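Local atomic coordinates of malonyl acyl carrier protein transacylase (Streptococcus pneumoniae, PDB entry 3IM8), a protein that probably transfers the malonyl group from malonyl-CoA to the holo acyl carrier protein, supplying malonyl-ACP for fatty acid synthesis. Residues Lys3-Ala9 / Pro83-Leu89; Gly128-Ala132 / Val174-Val178; Leu151-Thr155 / Ile167-Ala173; Pro156-Pro162 / Pro251-Tyr255. All coordinates share one frame; numbering follows the deposited sequence.

Interaction 1. Residues Lys3-Ala9 / Pro83-Leu89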
# COMPACT_ATOMS: atom_id res chain seq x y z
N LYS A 3 10.75 -19.14 -0.93
CA LYS A 3 10.97 -18.94 -2.40
C LYS A 3 10.21 -17.72 -3.03
O LYS A 3 10.84 -16.86 -3.63
CB LYS A 3 10.73 -20.25 -3.17
CG LYS A 3 11.72 -20.50 -4.25
CD LYS A 3 11.75 -21.96 -4.68
CE LYS A 3 12.52 -22.02 -5.96
NZ LYS A 3 12.08 -20.82 -6.74
N THR A 4 8.89 -17.62 -2.90
CA THR A 4 8.15 -16.52 -3.59
C THR A 4 7.40 -15.58 -2.60
O THR A 4 6.75 -16.06 -1.67
CB THR A 4 7.14 -17.07 -4.65
OG1 THR A 4 7.84 -17.74 -5.68
CG2 THR A 4 6.32 -15.94 -5.32
N ALA A 5 7.52 -14.25 -2.79
CA ALA A 5 6.67 -13.25 -2.08
C ALA A 5 5.67 -12.52 -3.00
O ALA A 5 6.05 -12.12 -4.11
CB ALA A 5 7.53 -12.24 -1.34
N PHE A 6 4.41 -12.37 -2.55
CA PHE A 6 3.41 -11.52 -3.24
C PHE A 6 3.46 -10.12 -2.60
O PHE A 6 3.44 -9.97 -1.37
CB PHE A 6 2.00 -12.11 -3.18
CG PHE A 6 1.78 -13.36 -4.05
CD1 PHE A 6 2.83 -13.99 -4.73
CD2 PHE A 6 0.51 -13.91 -4.15
CE1 PHE A 6 2.59 -15.14 -5.52
CE2 PHE A 6 0.26 -15.04 -4.92
CZ PHE A 6 1.30 -15.67 -5.61
N LEU A 7 3.55 -9.11 -3.45
CA LEU A 7 3.64 -7.73 -3.01
C LEU A 7 2.33 -7.07 -3.45
O LEU A 7 2.05 -6.98 -4.64
CB LEU A 7 4.81 -7.09 -3.68
CG LEU A 7 6.17 -7.72 -3.39
CD1 LEU A 7 7.25 -7.00 -4.17
CD2 LEU A 7 6.55 -7.81 -1.89
N PHE A 8 1.55 -6.56 -2.50
CA PHE A 8 0.22 -6.03 -2.90
C PHE A 8 0.19 -4.49 -3.12
O PHE A 8 0.63 -3.74 -2.28
CB PHE A 8 -0.83 -6.45 -1.91
CG PHE A 8 -1.13 -7.94 -1.93
CD1 PHE A 8 -0.30 -8.84 -1.29
CD2 PHE A 8 -2.29 -8.42 -2.51
CE1 PHE A 8 -0.59 -10.21 -1.27
CE2 PHE A 8 -2.61 -9.76 -2.49
CZ PHE A 8 -1.75 -10.67 -1.88
N ALA A 9 -0.36 -4.06 -4.26
CA ALA A 9 -0.64 -2.66 -4.59
C ALA A 9 -1.26 -1.79 -3.49
O ALA A 9 -2.09 -2.26 -2.72
CB ALA A 9 -1.55 -2.59 -5.89
N PRO A 83 1.88 -17.91 -2.13
CA PRO A 83 3.07 -17.17 -1.63
C PRO A 83 3.71 -17.75 -0.37
O PRO A 83 3.03 -18.37 0.42
CB PRO A 83 2.51 -15.77 -1.34
CG PRO A 83 1.12 -16.01 -1.00
CD PRO A 83 0.66 -17.13 -1.93
N ASP A 84 5.01 -17.54 -0.20
CA ASP A 84 5.70 -17.95 1.03
C ASP A 84 5.74 -16.84 2.07
O ASP A 84 5.85 -17.08 3.30
CB ASP A 84 7.12 -18.46 0.69
CG ASP A 84 7.07 -19.68 -0.25
OD1 ASP A 84 6.55 -20.71 0.18
OD2 ASP A 84 7.46 -19.58 -1.43
N MET A 85 5.67 -15.60 1.58
CA MET A 85 5.63 -14.39 2.42
C MET A 85 4.83 -13.33 1.68
O MET A 85 4.79 -13.35 0.45
CB MET A 85 7.04 -13.82 2.70
CG MET A 85 8.00 -14.77 3.37
SD MET A 85 9.52 -14.00 3.95
CE MET A 85 8.91 -12.81 5.08
N VAL A 86 4.22 -12.41 2.41
CA VAL A 86 3.49 -11.29 1.79
C VAL A 86 3.86 -9.94 2.40
O VAL A 86 4.39 -9.89 3.48
CB VAL A 86 1.95 -11.45 1.86
CG1 VAL A 86 1.50 -12.73 1.13
CG2 VAL A 86 1.45 -11.41 3.33
N ALA A 87 3.51 -8.85 1.69
CA ALA A 87 3.62 -7.48 2.16
C ALA A 87 2.74 -6.69 1.17
O ALA A 87 2.41 -7.20 0.08
CB ALA A 87 5.09 -6.97 2.08
N GLY A 88 2.37 -5.48 1.53
CA GLY A 88 1.57 -4.64 0.64
C GLY A 88 1.79 -3.19 1.03
O GLY A 88 2.10 -2.90 2.19
N LEU A 89 1.64 -2.28 0.06
CA LEU A 89 1.91 -0.86 0.30
C LEU A 89 0.71 -0.20 0.93
O LEU A 89 -0.31 0.01 0.27
CB LEU A 89 2.30 -0.13 -1.00
CG LEU A 89 2.54 1.38 -0.95
CD1 LEU A 89 3.91 1.63 -0.36
CD2 LEU A 89 2.41 2.02 -2.39
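The Phe6 ring carries Pro83 on one face: Pro83 CB stands 3.8 Å from the ring centroid, 16° off the normal, in a CH-pi contact, while Pro83 CD reaches across to Phe6 CE2. The two side chains meet at about a right angle. At the edge of the Phe8 ring, Ala87 O lies in plane, 3.5 Å from Phe8 CD1, and Val86 CG1 comes up to Phe8 CE1 at 4.1 Å. In both phenylalanines CG is anti to the carbonyl carbon, but the second torsion differs, which turns one ring face and the other ring edge to segment 83-89.

Both rings stand on the same face of the sheet as Val86, above two parallel strands, 4-8 and 85-88, inclined by 14°. Phe6 N, Ala87 N, Phe8 N and Leu89 N bond in turn to Met85 O, Phe6 O, Ala87 O and Phe8 O. Phe8 and Val86 both pack on helix 92-99, whereas Leu7 and Ala87 share the other face, against Met261. This is the edge pair of the parallel sheet; strand 85-88 ends at Gly88, which begins a Gly-x-Ser-x-Gly sequence consistent with a nucleophile elbow at the predicted catalytic Ser90.

At the start of the pair Asp84 is joined both ways to Thr4: its N reaches Thr4 O at 2.7 Å, and its OD2 takes Thr4 N at 2.8 Å through the anti lone pair, almost straight at 176°. A weak bond from Lys3 N ends on the same oxygen. The carboxylate thus extends the pairing at its exposed end, and these N-H groups would probably help to stabilise its negative charge.

Interaction 2. Residues Gly128-Ala132 / Val174-Val178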
# COMPACT_ATOMS: atom_id res chain seq x y z
N GLY A 128 -2.02 19.72 2.90
CA GLY A 128 -0.57 19.49 3.09
C GLY A 128 0.34 19.33 1.85
O GLY A 128 0.01 19.77 0.77
N LYS A 129 1.50 18.70 1.98
CA LYS A 129 2.41 18.62 0.84
C LYS A 129 3.20 17.30 0.93
O LYS A 129 3.29 16.73 2.00
CB LYS A 129 3.32 19.87 0.79
CG LYS A 129 4.22 19.98 -0.49
CD LYS A 129 4.68 21.40 -0.92
CE LYS A 129 5.71 21.24 -2.10
NZ LYS A 129 6.04 22.43 -2.97
N MET A 130 3.73 16.83 -0.22
CA MET A 130 4.50 15.59 -0.38
C MET A 130 5.57 15.81 -1.45
O MET A 130 5.26 16.28 -2.56
CB MET A 130 3.56 14.42 -0.80
CG MET A 130 2.71 13.87 0.36
SD MET A 130 1.49 12.68 -0.17
CE MET A 130 2.69 11.44 -0.72
N VAL A 131 6.82 15.50 -1.13
CA VAL A 131 7.82 15.71 -2.11
C VAL A 131 8.57 14.42 -2.18
O VAL A 131 8.87 13.88 -1.15
CB VAL A 131 8.78 16.89 -1.75
CG1 VAL A 131 9.91 16.94 -2.76
CG2 VAL A 131 8.03 18.21 -1.81
N ALA A 132 8.82 13.89 -3.38
CA ALA A 132 9.75 12.78 -3.53
C ALA A 132 11.17 13.34 -3.62
O ALA A 132 11.49 14.13 -4.50
CB ALA A 132 9.43 11.95 -4.77
N VAL A 174 6.96 21.61 5.09
CA VAL A 174 7.59 20.83 4.01
C VAL A 174 8.45 21.70 3.07
O VAL A 174 9.51 21.24 2.60
CB VAL A 174 6.56 19.97 3.22
CG1 VAL A 174 7.20 19.48 1.87
CG2 VAL A 174 6.07 18.75 4.07
N ASP A 175 7.98 22.93 2.79
CA ASP A 175 8.75 23.94 2.02
C ASP A 175 10.08 24.22 2.71
O ASP A 175 11.10 24.36 2.03
CB ASP A 175 7.96 25.27 1.85
CG ASP A 175 6.80 25.17 0.83
OD1 ASP A 175 6.86 24.29 -0.06
OD2 ASP A 175 5.83 25.97 0.94
N ARG A 176 10.10 24.30 4.05
CA ARG A 176 11.34 24.58 4.80
C ARG A 176 12.28 23.39 4.65
O ARG A 176 13.49 23.56 4.34
CB ARG A 176 11.03 24.97 6.29
CG ARG A 176 12.22 25.31 7.27
CD ARG A 176 13.23 26.49 6.93
NE ARG A 176 14.43 26.41 7.82
CZ ARG A 176 15.70 26.76 7.51
NH1 ARG A 176 16.00 27.25 6.32
NH2 ARG A 176 16.67 26.63 8.40
N ALA A 177 11.74 22.17 4.81
CA ALA A 177 12.48 20.92 4.52
C ALA A 177 13.17 20.84 3.14
O ALA A 177 14.32 20.46 3.08
CB ALA A 177 11.57 19.71 4.72
N VAL A 178 12.49 21.15 2.04
CA VAL A 178 13.16 21.10 0.70
C VAL A 178 14.22 22.17 0.53
O VAL A 178 15.24 21.95 -0.11
CB VAL A 178 12.17 21.12 -0.55
CG1 VAL A 178 11.33 19.84 -0.64
CG2 VAL A 178 11.30 22.34 -0.60
O HOH W 1 4.01 24.49 -1.31
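Asp175 OD1 is approached by two groups: Lys129 NZ, in a long salt bridge of 3.5 Å, and a water that donates to it from 3.1 Å. The same water accepts a weak bond from Lys129 NZ, so the ammonium and the carboxylate are linked both directly and through a single solvent molecule. The two side chains cross at about a right angle. Lys129 starts with CG anti to its own N (chi1 -173°) and runs on extended, which carries its methylenes along the helix surface before NZ arrives at the acid; Lys129 CD passes Asp175 OD1 at 3.7 Å on the way.

Beneath this ion pair the contact is aliphatic. Val174 CG1 is the inner pivot, touching Lys129 CG at 3.8 Å and Val131 CG2 at 4.0 Å, and its side chain and that of Val131 slide past each other in opposite directions. One helical turn later Val178 CG1 sits over the fork of Val131, 3.9 Å from both Val131 CG1 and Val131 CG2, so a single methyl meets the two branches at once. Val174 and Val178 present the same side of the helix because they are four residues apart, joined by the bond from Val178 N to Val174 O.

Lys129 and Val131 alternate with Met130, which turns to the other side of the sheet, onto Val166 and Ala168. The axes of strand 129-132 and helix 174-178 approach to 9.3 Å, 21° apart in direction, the near-parallel packing of a helix on one face of the mixed sheet in an alpha/beta sandwich, here in the smaller, ferredoxin-like subdomain of the acyltransferase fold.

Interaction 3. Residues Leu151-Thr155 / Ile167-Ala173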
# COMPACT_ATOMS: atom_id res chain seq x y z
N LEU A 151 8.87 24.24 12.51
CA LEU A 151 7.88 24.99 11.76
C LEU A 151 6.54 24.26 11.54
O LEU A 151 5.66 24.81 10.91
CB LEU A 151 8.53 25.43 10.42
CG LEU A 151 9.52 26.60 10.46
CD1 LEU A 151 10.68 26.44 11.41
CD2 LEU A 151 10.03 26.89 9.07
N GLY A 152 6.40 23.01 12.06
CA GLY A 152 5.22 22.13 11.87
C GLY A 152 5.55 20.67 11.46
O GLY A 152 6.71 20.32 11.23
N VAL A 153 4.53 19.83 11.32
CA VAL A 153 4.72 18.44 10.84
C VAL A 153 5.40 18.30 9.47
O VAL A 153 4.84 18.70 8.46
CB VAL A 153 3.40 17.63 10.84
CG1 VAL A 153 3.70 16.17 10.47
CG2 VAL A 153 2.72 17.73 12.24
N VAL A 154 6.61 17.74 9.46
CA VAL A 154 7.27 17.25 8.24
C VAL A 154 8.15 16.02 8.54
O VAL A 154 9.13 16.12 9.27
CB VAL A 154 8.09 18.38 7.57
CG1 VAL A 154 9.01 19.05 8.63
CG2 VAL A 154 8.87 17.84 6.40
N THR A 155 7.79 14.85 8.02
CA THR A 155 8.69 13.66 8.19
C THR A 155 8.77 12.81 6.91
O THR A 155 7.92 12.98 6.01
CB THR A 155 8.27 12.74 9.36
OG1 THR A 155 6.89 12.37 9.21
CG2 THR A 155 8.48 13.43 10.71
N ILE A 167 8.97 12.67 1.55
CA ILE A 167 8.66 13.39 2.80
C ILE A 167 7.26 13.95 2.71
O ILE A 167 6.82 14.32 1.63
CB ILE A 167 9.73 14.51 3.08
CG1 ILE A 167 9.70 15.57 1.96
CG2 ILE A 167 11.13 13.89 3.05
CD1 ILE A 167 10.18 16.95 2.44
N ALA A 168 6.56 14.04 3.83
CA ALA A 168 5.23 14.61 3.82
C ALA A 168 4.96 15.48 5.07
O ALA A 168 5.72 15.44 6.05
CB ALA A 168 4.21 13.48 3.72
N GLY A 169 3.86 16.25 5.02
CA GLY A 169 3.33 16.98 6.19
C GLY A 169 2.67 18.29 5.80
O GLY A 169 2.07 18.37 4.74
N GLU A 170 2.80 19.33 6.64
CA GLU A 170 2.16 20.64 6.38
C GLU A 170 2.97 21.54 5.41
O GLU A 170 4.19 21.41 5.28
CB GLU A 170 1.90 21.38 7.70
CG GLU A 170 1.17 20.56 8.74
CD GLU A 170 1.17 21.20 10.10
OE1 GLU A 170 2.08 20.96 10.89
OE2 GLU A 170 0.23 21.93 10.41
N VAL A 171 2.26 22.44 4.72
CA VAL A 171 2.88 23.16 3.60
C VAL A 171 4.14 23.89 4.00
O VAL A 171 5.18 23.64 3.44
CB VAL A 171 1.92 24.15 2.92
CG1 VAL A 171 2.65 24.87 1.77
CG2 VAL A 171 0.64 23.44 2.46
N VAL A 172 4.05 24.78 4.99
CA VAL A 172 5.17 25.65 5.32
C VAL A 172 6.35 24.82 5.81
O VAL A 172 7.52 25.07 5.44
CB VAL A 172 4.81 26.65 6.41
CG1 VAL A 172 6.09 27.37 6.92
CG2 VAL A 172 3.73 27.62 5.87
N ALA A 173 6.03 23.81 6.64
CA ALA A 173 7.06 22.91 7.17
C ALA A 173 7.74 22.12 6.06
O ALA A 173 8.97 21.97 6.05
CB ALA A 173 6.48 22.00 8.27
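Glu170 and Val153 cross at about a right angle, the extended glutamate passing beside the valine to bring OE1 to Val153 N at 2.7 Å. The carboxylate oxygen uses its anti lone pair, and the N-H points at it with some bend (144°). The backbone answers in the other direction, Glu170 N giving a bond of 2.8 Å to Val153 O, so the two residues are tied by a reciprocal pair, one bond from main chain and one from side chain. Val153 CG2 lies 3.6 Å from the same OE1.

Val154 splits its branches: CG1, placed between the backbone N and the carbonyl carbon (chi1 50°), meets Ala173 CB of the helix at 3.9 Å, and CG2 approaches Ile167 CD1 on the partner strand. The Ala173 methyl is also set against the turn before the strand, 3.4 Å from Gly152 O. Farther along, Thr155 and Ala168 exchange both N-H...O bonds, with both side chains on one face of the sheet, where Ala168 packs on Met130 and Thr200.

This is the open end of the antiparallel hairpin 154-161/164-169, whose second strand passes into helix 171-184 through the single residue Glu170, at the N-cap position.

Interaction 4. Residues Pro156-Pro162 / Pro251-Tyr255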
# COMPACT_ATOMS: atom_id res chain seq x y z
N PRO A 156 9.79 11.93 6.79
CA PRO A 156 9.69 10.98 5.68
C PRO A 156 8.42 10.13 5.86
O PRO A 156 8.17 9.65 6.96
CB PRO A 156 10.96 10.13 5.80
CG PRO A 156 11.95 11.06 6.45
CD PRO A 156 11.07 11.78 7.51
N ALA A 157 7.64 9.98 4.79
CA ALA A 157 6.40 9.21 4.78
C ALA A 157 6.62 7.83 4.12
O ALA A 157 6.07 6.83 4.58
CB ALA A 157 5.28 9.99 4.00
N ASN A 158 7.37 7.79 3.01
CA ASN A 158 7.51 6.55 2.27
C ASN A 158 8.96 6.30 1.99
O ASN A 158 9.55 7.01 1.20
CB ASN A 158 6.73 6.57 0.95
CG ASN A 158 5.20 6.66 1.15
OD1 ASN A 158 4.65 7.73 1.25
ND2 ASN A 158 4.54 5.53 1.17
N TYR A 159 9.54 5.29 2.62
CA TYR A 159 10.89 4.82 2.27
C TYR A 159 10.75 3.78 1.15
O TYR A 159 10.66 2.59 1.41
CB TYR A 159 11.62 4.19 3.46
CG TYR A 159 11.95 5.19 4.58
CD1 TYR A 159 11.00 5.49 5.58
CD2 TYR A 159 13.19 5.82 4.65
CE1 TYR A 159 11.29 6.39 6.61
CE2 TYR A 159 13.48 6.73 5.71
CZ TYR A 159 12.51 7.01 6.67
OH TYR A 159 12.75 7.86 7.70
N ASN A 160 10.75 4.25 -0.10
CA ASN A 160 10.55 3.35 -1.27
C ASN A 160 11.80 2.57 -1.71
O ASN A 160 11.76 1.34 -1.82
CB ASN A 160 9.89 4.10 -2.46
CG ASN A 160 8.58 4.80 -2.09
OD1 ASN A 160 7.82 4.35 -1.22
ND2 ASN A 160 8.28 5.90 -2.79
N THR A 161 12.87 3.30 -2.02
CA THR A 161 14.20 2.74 -2.32
C THR A 161 15.27 3.55 -1.55
O THR A 161 14.95 4.62 -1.01
CB THR A 161 14.50 2.77 -3.84
OG1 THR A 161 14.85 4.10 -4.24
CG2 THR A 161 13.24 2.30 -4.68
N PRO A 162 16.53 3.04 -1.47
CA PRO A 162 17.57 3.86 -0.82
C PRO A 162 17.77 5.23 -1.53
O PRO A 162 18.29 6.19 -0.92
CB PRO A 162 18.84 3.00 -0.93
CG PRO A 162 18.32 1.54 -0.97
CD PRO A 162 17.03 1.68 -1.81
N PRO A 251 6.01 6.22 9.08
CA PRO A 251 6.59 5.93 7.74
C PRO A 251 6.32 4.48 7.27
O PRO A 251 6.37 3.56 8.05
CB PRO A 251 8.08 6.19 7.93
CG PRO A 251 8.19 7.06 9.16
CD PRO A 251 7.02 6.75 10.02
N VAL A 252 6.00 4.32 5.99
CA VAL A 252 6.05 3.01 5.31
C VAL A 252 7.48 2.67 4.82
O VAL A 252 8.10 3.36 4.02
CB VAL A 252 5.05 2.97 4.15
CG1 VAL A 252 5.17 1.65 3.36
CG2 VAL A 252 3.62 3.14 4.67
N ARG A 253 8.01 1.58 5.33
CA ARG A 253 9.43 1.27 5.13
C ARG A 253 9.50 0.11 4.16
O ARG A 253 9.63 -1.07 4.56
CB ARG A 253 10.12 0.98 6.48
CG ARG A 253 10.17 2.17 7.38
CD ARG A 253 10.89 1.86 8.72
NE ARG A 253 11.00 3.07 9.55
CZ ARG A 253 11.96 4.01 9.46
NH1 ARG A 253 12.97 3.91 8.57
NH2 ARG A 253 11.92 5.07 10.26
N PHE A 254 9.38 0.45 2.87
CA PHE A 254 9.28 -0.58 1.84
C PHE A 254 10.61 -1.32 1.60
O PHE A 254 10.62 -2.54 1.66
CB PHE A 254 8.69 -0.03 0.51
CG PHE A 254 8.42 -1.11 -0.53
CD1 PHE A 254 9.26 -1.26 -1.63
CD2 PHE A 254 7.33 -1.99 -0.37
CE1 PHE A 254 9.03 -2.23 -2.58
CE2 PHE A 254 7.09 -3.02 -1.30
CZ PHE A 254 7.94 -3.14 -2.42
N TYR A 255 11.71 -0.60 1.37
CA TYR A 255 12.96 -1.30 0.99
C TYR A 255 13.51 -2.16 2.10
O TYR A 255 14.04 -3.24 1.84
CB TYR A 255 14.03 -0.37 0.39
CG TYR A 255 14.58 0.74 1.27
CD1 TYR A 255 14.17 2.07 1.10
CD2 TYR A 255 15.56 0.47 2.25
CE1 TYR A 255 14.68 3.10 1.87
CE2 TYR A 255 16.08 1.50 3.04
CZ TYR A 255 15.64 2.81 2.84
OH TYR A 255 16.14 3.82 3.59
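Tyr159 is the tightly packed centre of this contact, pressed on several sides by segment 251-255. The Arg253 guanidinium lies nearly flat on one face of its ring, planes 20° apart and centres 4.4 Å apart, an off-centre cation-pi stack in which Arg253 NH1 comes to 3.6 Å from Tyr159 CE1. Pro251 CB fits in the ring plane at the edge, 3.5 Å from the same CE1, and Tyr255 CE1 touches Tyr159 CB at 3.6 Å. Tyr255 takes the rarer rotamer with CG between its backbone N and carbonyl carbon (chi1 62°), which swings its ring back over the strand, where Pro162 N lies on one face.

The short strand 252-253 adds a parallel edge strand to the mixed sheet, through Val252 N to Ala157 O and Tyr159 N to Val252 O at 2.8 Å, and runs straight into helix 254-263, with Arg253 at the N-cap position. Tyr159 O receives Phe254 N at 2.9 Å and, weakly, Tyr255 N.

The Asn158 side chain meets that of Val252 through ND2, lying beside it and pointing the same way. Toward solvent, Pro162 is exposed and meets Tyr255 CG through CD at 4.0 Å, while Arg253 and Pro251 are partly exposed.

Tyr159 OH is held by Glu142, and Arg253 NH1 by Glu256, both outside the two segments. The Glu256 carboxylate would probably offset part of the arginine's charge while steadying the guanidinium on the ring.

Interactions 2, 3 and 4 all belong to the mixed sheet, whereas interaction 1 lies in the parallel sheet. Interactions 2 and 3 are neighbours, their centres 6 Å apart: strand 129-134 probably bonds to strand 164-169 through Lys129 N to Gly169 O (2.8 Å), and both use helix 171-184. Interaction 4 continues strand 154-161 from interaction 3, Ala157 CB meeting Ala168 CB at 3.7 Å. It also bridges to interaction 1, Val252 CG1 packing on Leu89 CD1 at 3.9 Å. At this junction between the sheets lie the predicted catalytic residues: the Val252 side chain is about 3 Å from that of His199 and about 5 Å from that of Ser90.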